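Local structure of alcohol dehydrogenase (Escherichia coli, 5VM2) at residues A[28-33]-A[71-76]; A[88-93]-A[135-140]. The protein is probably a zinc-containing dehydrogenase that oxidises CH-OH groups with NAD or NADP as acceptor, although its substrate is not known. All coordinates share one frame; numbering follows the deposited sequence.

Interaction 1. Residues A[28-33]-A[71-76]; sequences EVLIKV and VVAVGS
L30 lies alongside V72 and A73 at a classic beta bulge, where strands 28-33 and 71-74 run antiparallel in the GroES-like domain. The evidence is a one-residue slip in register: V29 pairs with V74 and L30 with A73, but I31 already pairs with V71, so V72 and A73 together oppose L30. The local strand axes make 160°. L30 O accepts twice, from V72 N nearly in line with the carbonyl, at a modelled 2.5 Å that is doubtfully short, and from A73 N at 3.2 Å, more obliquely, at a C=O...N angle of 133°. The return bond runs from L30 N to A73 O.

The L30 and V72 side chains lie side by side and point the same way. CG of L30 is anti to its backbone N (chi1 172°), which carries the branch out over the bulge, where CD2 reaches V72 CG1 at 3.7 Å and, a little farther off, A73 CB. V72 divides its methyls: CG1 meets L30 and CG2 rests 3.8 Å from K32 CB. On the opposite face V29, I31, V71 and V74 project together. V29 and V74 are turned obliquely to one another and meet methyl to methyl, CG1 to CG1 at 4.0 Å, while I31 and V71 both pack on V87 of the next strand, 86-89. Beyond the end of strand 71-74 one more backbone bond follows: G75 N donates, nearly straight, to E28 O at 2.7 Å.

Interaction 2. Residues A[88-93]-A[135-140]; sequences NIEPGV and FTYKLP
E90 and Y137 meet through a short hydrogen bond, the tyrosine OH donating to OE1 at 2.6 Å, with carboxylate and ring planes only 21° apart. The backbones of the two segments form an antiparallel ladder of the GroES-like domain: N88 and Y137 are the hydrogen-bonded pair, I89 and T136 the non-hydrogen-bonded one, and E90 N continues the pairing to F135 O at 2.8 Å.

Packing is tight where E90 meets the F135 and Y137 rings, and again at N88. The E90 chain is extended, with CG anti to the backbone N (chi1 -175°), and its CB comes 3.6 Å from Y137 CE1. The carboxylate carbon CD also meets the edge of the F135 ring, in plane, 3.7 Å from CD2, while G92 O lies over one face of that ring. N88 OD1 sits 3.3 Å from Y137 CB, and its amide touches L139 CD2; ND2 is held by G148 O.

The looser side is at V93, whose CG1 comes only to 4.4 Å from F135 CD1, and at exposed K138, whose first side-chain bond points away from 88-93; its NZ makes a long, weak ion pair with D85.

With OE1 bound by Y137 and OE2 by Y106 OH, both carboxylate oxygens of this buried glutamate have hydroxyl partners; such pairing would help to offset the cost of burying a charge, if E90 is ionised.

In the fold
From the N terminus, strand 28-37 comes first, and interaction 1 closes when strand 67-74 returns beside it; 37 residues, helix 41-48 among them, separate segments 28-33 and 71-76. Strand 86-89 then pairs with 67-74 and opens interaction 2, whose segments lie 41 residues apart, across the loop with zinc-binding C95, C98, C101 and C109. The closures are in series, neither nested nor crossed. All four strands, with 136-138, share one mixed sheet, while 92-93 pairs with 113-114. The contacts touch by packing, V29 CG2 3.7 Å from T136 OG1, which is hydrogen-bonded to P132 O. Through Y137 and N88 the sheet meets Y297 of helix 297-305, which follows the parallel, Rossmann-type sheet.

Interaction 1. Residues A[28-33]-A[71-76]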
ATOM      1  N   GLU A  28       4.888 -22.578  -8.290  1.00 51.88           N
ATOM      2  CA  GLU A  28       3.826 -21.596  -8.153  1.00 50.69           C
ATOM      3  C   GLU A  28       2.561 -22.222  -7.580  1.00 48.90           C
ATOM      4  O   GLU A  28       2.360 -23.439  -7.622  1.00 48.27           O
ATOM      5  CB  GLU A  28       3.509 -20.946  -9.504  1.00 53.13           C
ATOM      6  CG  GLU A  28       4.709 -20.292 -10.170  1.00 55.55           C
ATOM      7  CD  GLU A  28       4.360 -19.627 -11.489  1.00 58.16           C
ATOM      8  OE1 GLU A  28       5.053 -18.660 -11.869  1.00 60.75           O
ATOM      9  OE2 GLU A  28       3.402 -20.076 -12.155  1.00 58.79           O
ATOM     10  N   VAL A  29       1.710 -21.358  -7.035  1.00 46.82           N
ATOM     11  CA  VAL A  29       0.359 -21.719  -6.633  1.00 47.36           C
ATOM     12  C   VAL A  29      -0.605 -21.124  -7.646  1.00 46.38           C
ATOM     13  O   VAL A  29      -0.327 -20.093  -8.270  1.00 46.99           O
ATOM     14  CB  VAL A  29       0.015 -21.228  -5.207  1.00 48.15           C
ATOM     15  CG1 VAL A  29       0.915 -21.889  -4.175  1.00 50.10           C
ATOM     16  CG2 VAL A  29       0.125 -19.712  -5.125  1.00 46.16           C
ATOM     17  N   LEU A  30      -1.740 -21.788  -7.820  1.00 46.76           N
ATOM     18  CA  LEU A  30      -2.864 -21.240  -8.567  1.00 47.72           C
ATOM     19  C   LEU A  30      -3.953 -20.883  -7.568  1.00 48.21           C
ATOM     20  O   LEU A  30      -4.458 -21.758  -6.857  1.00 48.21           O
ATOM     21  CB  LEU A  30      -3.389 -22.230  -9.607  1.00 49.93           C
ATOM     22  CG  LEU A  30      -4.687 -21.797 -10.300  1.00 51.22           C
ATOM     23  CD1 LEU A  30      -4.405 -20.801 -11.419  1.00 51.33           C
ATOM     24  CD2 LEU A  30      -5.462 -23.001 -10.825  1.00 54.24           C
ATOM     25  N   ILE A  31      -4.313 -19.605  -7.513  1.00 48.01           N
ATOM     26  CA  ILE A  31      -5.217 -19.004  -6.543  1.00 50.01           C
ATOM     27  C   ILE A  31      -6.501 -18.575  -7.239  1.00 48.40           C
ATOM     28  O   ILE A  31      -6.486 -18.143  -8.396  1.00 48.80           O
ATOM     29  CB  ILE A  31      -4.555 -17.813  -5.815  1.00 53.67           C
ATOM     30  CG1 ILE A  31      -4.325 -16.644  -6.771  1.00 56.08           C
ATOM     31  CG2 ILE A  31      -3.232 -18.239  -5.182  1.00 54.54           C
ATOM     32  CD1 ILE A  31      -5.585 -15.899  -7.126  1.00 59.48           C
ATOM     33  N   LYS A  32      -7.654 -18.769  -6.613  1.00 47.43           N
ATOM     34  CA  LYS A  32      -8.891 -18.133  -7.048  1.00 48.75           C
ATOM     35  C   LYS A  32      -9.011 -16.808  -6.304  1.00 47.30           C
ATOM     36  O   LYS A  32      -9.188 -16.794  -5.082  1.00 48.37           O
ATOM     37  CB  LYS A  32     -10.087 -19.040  -6.773  1.00 51.25           C
ATOM     38  CG  LYS A  32     -11.377 -18.598  -7.437  1.00 54.89           C
ATOM     39  CD  LYS A  32     -12.458 -19.660  -7.289  1.00 60.71           C
ATOM     40  CE  LYS A  32     -13.613 -19.415  -8.245  1.00 65.79           C
ATOM     41  NZ  LYS A  32     -14.277 -18.108  -7.983  1.00 67.35           N
ATOM     42  N   VAL A  33      -8.892 -15.699  -7.035  1.00 45.22           N
ATOM     43  CA  VAL A  33      -8.915 -14.382  -6.406  1.00 40.04           C
ATOM     44  C   VAL A  33     -10.295 -14.117  -5.826  1.00 39.53           C
ATOM     45  O   VAL A  33     -11.320 -14.371  -6.472  1.00 38.24           O
ATOM     46  CB  VAL A  33      -8.527 -13.288  -7.410  1.00 38.59           C
ATOM     47  CG1 VAL A  33      -8.194 -12.000  -6.677  1.00 36.99           C
ATOM     48  CG2 VAL A  33      -7.351 -13.730  -8.253  1.00 41.92           C
ATOM     49  N   VAL A  71      -6.086 -21.186  -2.620  1.00 43.56           N
ATOM     50  CA  VAL A  71      -5.291 -22.004  -3.526  1.00 45.37           C
ATOM     51  C   VAL A  71      -6.181 -23.047  -4.188  1.00 49.10           C
ATOM     52  O   VAL A  71      -6.918 -23.778  -3.515  1.00 50.34           O
ATOM     53  CB  VAL A  71      -4.131 -22.664  -2.768  1.00 44.96           C
ATOM     54  CG1 VAL A  71      -3.279 -23.499  -3.717  1.00 41.24           C
ATOM     55  CG2 VAL A  71      -3.287 -21.606  -2.072  1.00 44.21           C
ATOM     56  N   VAL A  72      -6.115 -23.116  -5.513  1.00 51.53           N
ATOM     57  CA  VAL A  72      -6.870 -24.109  -6.263  1.00 56.43           C
ATOM     58  C   VAL A  72      -5.983 -25.265  -6.712  1.00 57.64           C
ATOM     59  O   VAL A  72      -6.368 -26.427  -6.600  1.00 62.43           O
ATOM     60  CB  VAL A  72      -7.567 -23.438  -7.466  1.00 60.27           C
ATOM     61  CG1 VAL A  72      -7.957 -24.474  -8.506  1.00 64.88           C
ATOM     62  CG2 VAL A  72      -8.786 -22.646  -7.000  1.00 62.60           C
ATOM     63  N   ALA A  73      -4.768 -24.976  -7.178  1.00 53.67           N
ATOM     64  CA  ALA A  73      -3.797 -25.997  -7.537  1.00 52.72           C
ATOM     65  C   ALA A  73      -2.410 -25.487  -7.175  1.00 49.84           C
ATOM     66  O   ALA A  73      -2.213 -24.301  -6.897  1.00 47.18           O
ATOM     67  CB  ALA A  73      -3.879 -26.357  -9.026  1.00 52.63           C
ATOM     68  N   VAL A  74      -1.438 -26.397  -7.164  1.00 48.55           N
ATOM     69  CA  VAL A  74      -0.050 -26.033  -6.914  1.00 48.24           C
ATOM     70  C   VAL A  74       0.838 -26.719  -7.940  1.00 51.48           C
ATOM     71  O   VAL A  74       0.514 -27.795  -8.452  1.00 54.12           O
ATOM     72  CB  VAL A  74       0.412 -26.394  -5.482  1.00 46.66           C
ATOM     73  CG1 VAL A  74      -0.395 -25.627  -4.444  1.00 43.47           C
ATOM     74  CG2 VAL A  74       0.325 -27.895  -5.245  1.00 48.54           C
ATOM     75  N   GLY A  75       1.963 -26.078  -8.244  1.00 50.86           N
ATOM     76  CA  GLY A  75       2.974 -26.693  -9.073  1.00 53.99           C
ATOM     77  C   GLY A  75       3.616 -27.884  -8.389  1.00 56.96           C
ATOM     78  O   GLY A  75       3.522 -28.079  -7.175  1.00 55.42           O
ATOM     79  N   SER A  76       4.306 -28.690  -9.197  1.00 60.65           N
ATOM     80  CA  SER A  76       4.768 -30.003  -8.760  1.00 63.68           C
ATOM     81  C   SER A  76       5.827 -29.951  -7.664  1.00 64.45           C
ATOM     82  O   SER A  76       6.077 -30.982  -7.032  1.00 66.00           O
ATOM     83  CB  SER A  76       5.307 -30.787  -9.957  1.00 66.09           C
ATOM     84  OG  SER A  76       6.465 -30.174 -10.493  1.00 67.04           O
TER

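Interaction 2. Residues A[88-93]-A[135-140]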
ATOM      1  N   ASN A  88      -2.680 -14.771   0.826  1.00 32.44           N
ATOM      2  CA  ASN A  88      -2.483 -13.541   0.076  1.00 34.03           C
ATOM      3  C   ASN A  88      -1.156 -13.642  -0.670  1.00 34.09           C
ATOM      4  O   ASN A  88      -0.399 -14.603  -0.508  1.00 30.86           O
ATOM      5  CB  ASN A  88      -2.556 -12.300   0.979  1.00 36.30           C
ATOM      6  CG  ASN A  88      -1.436 -12.224   2.011  1.00 35.08           C
ATOM      7  OD1 ASN A  88      -0.427 -12.921   1.928  1.00 34.85           O
ATOM      8  ND2 ASN A  88      -1.613 -11.342   2.990  1.00 33.94           N
ATOM      9  N   ILE A  89      -0.874 -12.647  -1.502  1.00 33.94           N
ATOM     10  CA  ILE A  89       0.344 -12.642  -2.294  1.00 35.57           C
ATOM     11  C   ILE A  89       1.067 -11.321  -2.077  1.00 34.03           C
ATOM     12  O   ILE A  89       0.439 -10.261  -1.958  1.00 31.37           O
ATOM     13  CB  ILE A  89       0.062 -12.883  -3.793  1.00 41.91           C
ATOM     14  CG1 ILE A  89      -0.753 -11.742  -4.391  1.00 43.66           C
ATOM     15  CG2 ILE A  89      -0.644 -14.227  -4.011  1.00 43.55           C
ATOM     16  CD1 ILE A  89      -0.544 -11.595  -5.875  1.00 45.67           C
ATOM     17  N   GLU A  90       2.388 -11.399  -1.973  1.00 32.52           N
ATOM     18  CA  GLU A  90       3.232 -10.220  -2.054  1.00 29.80           C
ATOM     19  C   GLU A  90       3.498  -9.944  -3.525  1.00 29.45           C
ATOM     20  O   GLU A  90       4.138 -10.769  -4.191  1.00 30.85           O
ATOM     21  CB  GLU A  90       4.536 -10.437  -1.301  1.00 29.92           C
ATOM     22  CG  GLU A  90       5.425  -9.208  -1.229  1.00 30.23           C
ATOM     23  CD  GLU A  90       6.641  -9.396  -0.328  1.00 31.78           C
ATOM     24  OE1 GLU A  90       6.646 -10.328   0.505  1.00 31.79           O
ATOM     25  OE2 GLU A  90       7.598  -8.602  -0.457  1.00 31.99           O
ATOM     26  N   PRO A  91       3.013  -8.832  -4.082  1.00 30.77           N
ATOM     27  CA  PRO A  91       2.949  -8.694  -5.543  1.00 32.40           C
ATOM     28  C   PRO A  91       4.262  -8.325  -6.218  1.00 33.54           C
ATOM     29  O   PRO A  91       4.288  -8.227  -7.451  1.00 34.84           O
ATOM     30  CB  PRO A  91       1.907  -7.582  -5.733  1.00 34.12           C
ATOM     31  CG  PRO A  91       2.014  -6.762  -4.501  1.00 32.95           C
ATOM     32  CD  PRO A  91       2.353  -7.716  -3.385  1.00 31.07           C
ATOM     33  N   GLY A  92       5.343  -8.115  -5.475  1.00 32.24           N
ATOM     34  CA  GLY A  92       6.623  -7.839  -6.098  1.00 31.34           C
ATOM     35  C   GLY A  92       7.592  -8.994  -5.975  1.00 31.92           C
ATOM     36  O   GLY A  92       8.066  -9.295  -4.876  1.00 33.30           O
ATOM     37  N   VAL A  93       7.893  -9.651  -7.092  1.00 32.27           N
ATOM     38  CA  VAL A  93       8.777 -10.813  -7.112  1.00 31.51           C
ATOM     39  C   VAL A  93      10.138 -10.351  -7.625  1.00 31.60           C
ATOM     40  O   VAL A  93      10.271 -10.070  -8.828  1.00 29.58           O
ATOM     41  CB  VAL A  93       8.211 -11.936  -7.988  1.00 34.94           C
ATOM     42  CG1 VAL A  93       9.170 -13.123  -8.010  1.00 36.13           C
ATOM     43  CG2 VAL A  93       6.819 -12.344  -7.506  1.00 34.90           C
ATOM     44  N   PHE A 135       6.449 -15.964  -2.561  1.00 36.31           N
ATOM     45  CA  PHE A 135       5.846 -14.682  -2.212  1.00 32.97           C
ATOM     46  C   PHE A 135       4.338 -14.813  -2.043  1.00 33.03           C
ATOM     47  O   PHE A 135       3.569 -13.889  -2.333  1.00 30.99           O
ATOM     48  CB  PHE A 135       6.241 -13.621  -3.233  1.00 30.59           C
ATOM     49  CG  PHE A 135       7.687 -13.241  -3.119  1.00 30.78           C
ATOM     50  CD1 PHE A 135       8.662 -13.992  -3.759  1.00 30.18           C
ATOM     51  CD2 PHE A 135       8.079 -12.198  -2.292  1.00 31.15           C
ATOM     52  CE1 PHE A 135      10.004 -13.676  -3.624  1.00 30.72           C
ATOM     53  CE2 PHE A 135       9.419 -11.871  -2.148  1.00 31.75           C
ATOM     54  CZ  PHE A 135      10.385 -12.618  -2.812  1.00 29.30           C
ATOM     55  N   THR A 136       3.927 -15.974  -1.547  1.00 33.06           N
ATOM     56  CA  THR A 136       2.561 -16.220  -1.127  1.00 33.85           C
ATOM     57  C   THR A 136       2.591 -16.572   0.355  1.00 34.43           C
ATOM     58  O   THR A 136       3.543 -17.196   0.833  1.00 34.45           O
ATOM     59  CB  THR A 136       1.949 -17.360  -1.950  1.00 36.29           C
ATOM     60  OG1 THR A 136       1.925 -16.981  -3.332  1.00 34.49           O
ATOM     61  CG2 THR A 136       0.536 -17.693  -1.484  1.00 35.91           C
ATOM     62  N   TYR A 137       1.525 -16.183   1.055  1.00 33.42           N
ATOM     63  CA  TYR A 137       1.497 -16.311   2.508  1.00 34.16           C
ATOM     64  C   TYR A 137       0.131 -16.804   2.954  1.00 36.86           C
ATOM     65  O   TYR A 137      -0.894 -16.240   2.565  1.00 35.61           O
ATOM     66  CB  TYR A 137       1.823 -14.972   3.188  1.00 33.98           C
ATOM     67  CG  TYR A 137       3.146 -14.380   2.750  1.00 36.25           C
ATOM     68  CD1 TYR A 137       3.242 -13.642   1.573  1.00 36.31           C
ATOM     69  CD2 TYR A 137       4.302 -14.575   3.497  1.00 36.87           C
ATOM     70  CE1 TYR A 137       4.448 -13.113   1.158  1.00 35.95           C
ATOM     71  CE2 TYR A 137       5.516 -14.042   3.089  1.00 36.72           C
ATOM     72  CZ  TYR A 137       5.580 -13.313   1.918  1.00 37.02           C
ATOM     73  OH  TYR A 137       6.779 -12.780   1.500  1.00 38.89           O
ATOM     74  N   LYS A 138       0.121 -17.849   3.774  1.00 39.22           N
ATOM     75  CA  LYS A 138      -1.141 -18.372   4.264  1.00 45.25           C
ATOM     76  C   LYS A 138      -1.740 -17.415   5.288  1.00 45.30           C
ATOM     77  O   LYS A 138      -1.033 -16.858   6.132  1.00 46.90           O
ATOM     78  CB  LYS A 138      -0.933 -19.750   4.886  1.00 51.47           C
ATOM     79  CG  LYS A 138      -1.956 -20.123   5.929  1.00 57.83           C
ATOM     80  CD  LYS A 138      -3.197 -20.659   5.249  1.00 63.24           C
ATOM     81  CE  LYS A 138      -3.949 -21.658   6.100  1.00 67.20           C
ATOM     82  NZ  LYS A 138      -5.084 -22.157   5.318  1.00 69.26           N
ATOM     83  N   LEU A 139      -3.035 -17.226   5.200  1.00 43.65           N
ATOM     84  CA  LEU A 139      -3.703 -16.368   6.164  1.00 40.62           C
ATOM     85  C   LEU A 139      -4.047 -17.160   7.424  1.00 40.89           C
ATOM     86  O   LEU A 139      -4.449 -18.325   7.336  1.00 40.80           O
ATOM     87  CB  LEU A 139      -4.976 -15.781   5.565  1.00 39.48           C
ATOM     88  CG  LEU A 139      -4.800 -15.035   4.245  1.00 40.89           C
ATOM     89  CD1 LEU A 139      -6.151 -14.685   3.646  1.00 42.23           C
ATOM     90  CD2 LEU A 139      -3.955 -13.787   4.455  1.00 38.68           C
ATOM     91  N   PRO A 140      -3.890 -16.560   8.604  1.00 39.37           N
ATOM     92  CA  PRO A 140      -4.408 -17.190   9.822  1.00 41.35           C
ATOM     93  C   PRO A 140      -5.899 -17.457   9.689  1.00 42.56           C
ATOM     94  O   PRO A 140      -6.609 -16.812   8.913  1.00 42.26           O
ATOM     95  CB  PRO A 140      -4.119 -16.155  10.915  1.00 40.81           C
ATOM     96  CG  PRO A 140      -2.974 -15.339  10.369  1.00 39.75           C
ATOM     97  CD  PRO A 140      -3.184 -15.299   8.881  1.00 39.09           C
TER